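Local coordinates for methyl transferase from Methanosarcina acetivorans (Methanosarcina acetivorans, PDB 6MRO), which probably transfers methyl groups from S-adenosylmethionine, binds the spent cofactor S-adenosyl-L-homocysteine, and carries two calcium ions, at residues R43-I48 with I75-K80. The protein carries 1 engineered substitution. Numbering follows the deposited sequence.
Sequences RGENAI and IERHVK
Glu45, in the first turn of helix 45-51, receives the guanidinium of Arg77, which reaches across from the end of helix 64-76. Arg77 runs extended from CG to NE (chi3 -180°) and crosses the Glu45 side chain at about a right angle, the carboxylate and guanidinium planes 56° apart. Arg77 NH1 gives the straightest bond, 3.1 Å to Glu45 OE2 at 163°; it leaves within the guanidinium plane but arrives from above the carboxylate plane. Glu45 OE1 takes weak bonds from Arg77 NH1 and NH2 and a salt bridge from Lys73. This ion pair is the watery side: one water donates to Glu45 OE1 at 2.7 Å and weakly accepts from Arg77 NH2. The closer-packed side is buried Ile48, whose CD1 lies 4.1 Å from Arg77 NH1; its CG2 meets Val79 CG2 only loosely, at 4.4 Å. The Val79 backbone N helps close the Schellman motif, His78 its C-prime residue, that ends helix 64-76. Shortening Glu45 to an alanine removes the carboxylate, which is likely to leave Arg77 and Lys73 without their shared partner and the guanidinium freer to swing. Asn46, on the same helix, touches S-adenosyl-L-homocysteine; the contact joins that helix of this Rossmann-like methyltransferase domain to the end of the next. With two cations around one carboxylate, Glu45 is likely to stay ionised.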
loop_
_atom_site.group_PDB
_atom_site.type_symbol
_atom_site.label_atom_id
_atom_site.label_comp_id
_atom_site.label_asym_id
_atom_site.label_seq_id
_atom_site.Cartn_x
_atom_site.Cartn_y
_atom_site.Cartn_z
ATOM N N ARG A 43 -5.769 5.832 7.185
ATOM C CA ARG A 43 -5.668 7.079 7.940
ATOM C C ARG A 43 -4.307 7.761 7.799
ATOM O O ARG A 43 -3.980 8.634 8.617
ATOM C CB ARG A 43 -6.001 6.824 9.413
ATOM C CG ARG A 43 -7.485 6.742 9.632
ATOM C CD ARG A 43 -7.869 6.313 11.041
ATOM N NE ARG A 43 -9.289 6.560 11.266
ATOM C CZ ARG A 43 -10.096 5.738 11.926
ATOM N NH1 ARG A 43 -11.382 6.060 12.097
ATOM N NH2 ARG A 43 -9.640 4.556 12.356
ATOM N N GLY A 44 -3.504 7.366 6.800
ATOM C CA GLY A 44 -2.479 8.233 6.240
ATOM C C GLY A 44 -1.091 8.214 6.852
ATOM O O GLY A 44 -0.272 9.062 6.477
ATOM N N GLU A 45 -0.777 7.269 7.748
ATOM C CA GLU A 45 0.540 7.285 8.395
ATOM C C GLU A 45 1.679 7.131 7.381
ATOM O O GLU A 45 2.638 7.914 7.383
ATOM C CB GLU A 45 0.632 6.203 9.473
ATOM C CG GLU A 45 -0.270 6.460 10.645
ATOM C CD GLU A 45 0.226 7.588 11.539
ATOM O OE1 GLU A 45 -0.602 8.104 12.314
ATOM O OE2 GLU A 45 1.424 7.951 11.483
ATOM N N ASN A 46 1.589 6.140 6.495
ATOM C CA ASN A 46 2.677 5.947 5.538
ATOM C C ASN A 46 2.760 7.112 4.563
ATOM O O ASN A 46 3.858 7.534 4.179
ATOM C CB ASN A 46 2.495 4.640 4.774
ATOM C CG ASN A 46 2.696 3.421 5.653
ATOM O OD1 ASN A 46 3.590 3.408 6.498
ATOM N ND2 ASN A 46 1.909 2.367 5.414
ATOM N N ALA A 47 1.607 7.641 4.154
ATOM C CA ALA A 47 1.596 8.732 3.185
ATOM C C ALA A 47 2.235 9.978 3.772
ATOM O O ALA A 47 3.034 10.649 3.107
ATOM C CB ALA A 47 0.156 9.020 2.749
ATOM N N ILE A 48 1.922 10.281 5.033
ATOM C CA ILE A 48 2.519 11.436 5.692
ATOM C C ILE A 48 4.021 11.241 5.836
ATOM O O ILE A 48 4.808 12.175 5.657
ATOM C CB ILE A 48 1.826 11.677 7.050
ATOM C CG1 ILE A 48 0.395 12.185 6.817
ATOM C CG2 ILE A 48 2.618 12.671 7.886
ATOM C CD1 ILE A 48 -0.480 12.200 8.065
ATOM N N ILE A 75 -2.973 17.950 8.360
ATOM C CA ILE A 75 -3.116 19.344 8.775
ATOM C C ILE A 75 -2.482 19.549 10.146
ATOM O O ILE A 75 -1.717 20.498 10.363
ATOM C CB ILE A 75 -4.601 19.749 8.765
ATOM C CG1 ILE A 75 -5.095 19.894 7.321
ATOM C CG2 ILE A 75 -4.822 21.042 9.552
ATOM C CD1 ILE A 75 -6.585 19.682 7.164
ATOM N N GLU A 76 -2.769 18.641 11.081
ATOM C CA GLU A 76 -2.185 18.727 12.416
ATOM C C GLU A 76 -0.665 18.696 12.364
ATOM O O GLU A 76 0.003 19.444 13.087
ATOM C CB GLU A 76 -2.708 17.586 13.292
ATOM C CG GLU A 76 -2.574 17.851 14.778
ATOM C CD GLU A 76 -3.314 19.109 15.219
ATOM O OE1 GLU A 76 -2.663 20.161 15.376
ATOM O OE2 GLU A 76 -4.543 19.040 15.422
ATOM N N ARG A 77 -0.099 17.852 11.509
ATOM C CA ARG A 77 1.344 17.672 11.457
ATOM C C ARG A 77 2.022 18.563 10.422
ATOM O O ARG A 77 3.202 18.347 10.118
ATOM C CB ARG A 77 1.669 16.205 11.195
ATOM C CG ARG A 77 1.091 15.307 12.265
ATOM C CD ARG A 77 1.062 13.864 11.837
ATOM N NE ARG A 77 0.499 13.014 12.883
ATOM C CZ ARG A 77 0.449 11.685 12.821
ATOM N NH1 ARG A 77 0.921 11.047 11.758
ATOM N NH2 ARG A 77 -0.085 10.996 13.820
ATOM N N HIS A 78 1.302 19.549 9.879
ATOM C CA HIS A 78 1.875 20.575 9.004
ATOM C C HIS A 78 2.551 19.956 7.785
ATOM O O HIS A 78 3.674 20.307 7.419
ATOM C CB HIS A 78 2.842 21.472 9.779
ATOM C CG HIS A 78 2.296 21.925 11.096
ATOM N ND1 HIS A 78 1.364 22.936 11.205
ATOM C CD2 HIS A 78 2.522 21.484 12.356
ATOM C CE1 HIS A 78 1.053 23.109 12.478
ATOM N NE2 HIS A 78 1.740 22.239 13.197
ATOM N N VAL A 79 1.847 19.071 7.130
ATOM C CA VAL A 79 2.370 18.409 5.976
ATOM C C VAL A 79 1.340 18.456 4.866
ATOM O O VAL A 79 0.198 18.377 5.101
ATOM C CB VAL A 79 2.710 16.947 6.335
ATOM C CG1 VAL A 79 3.144 16.200 5.121
ATOM C CG2 VAL A 79 3.754 16.863 7.390
ATOM N N LYS A 80 1.781 18.586 3.636
ATOM C CA LYS A 80 0.890 18.647 2.535
ATOM C C LYS A 80 0.795 17.304 1.869
ATOM O O LYS A 80 1.780 16.763 1.492
ATOM C CB LYS A 80 1.405 19.615 1.484
ATOM C CG LYS A 80 1.565 21.045 1.930
ATOM C CD LYS A 80 0.246 21.711 2.312
ATOM C CE LYS A 80 0.355 23.169 2.698
ATOM N NZ LYS A 80 -0.989 23.690 3.070
HETATM O O HOH W 1 -1.261 8.803 14.835
#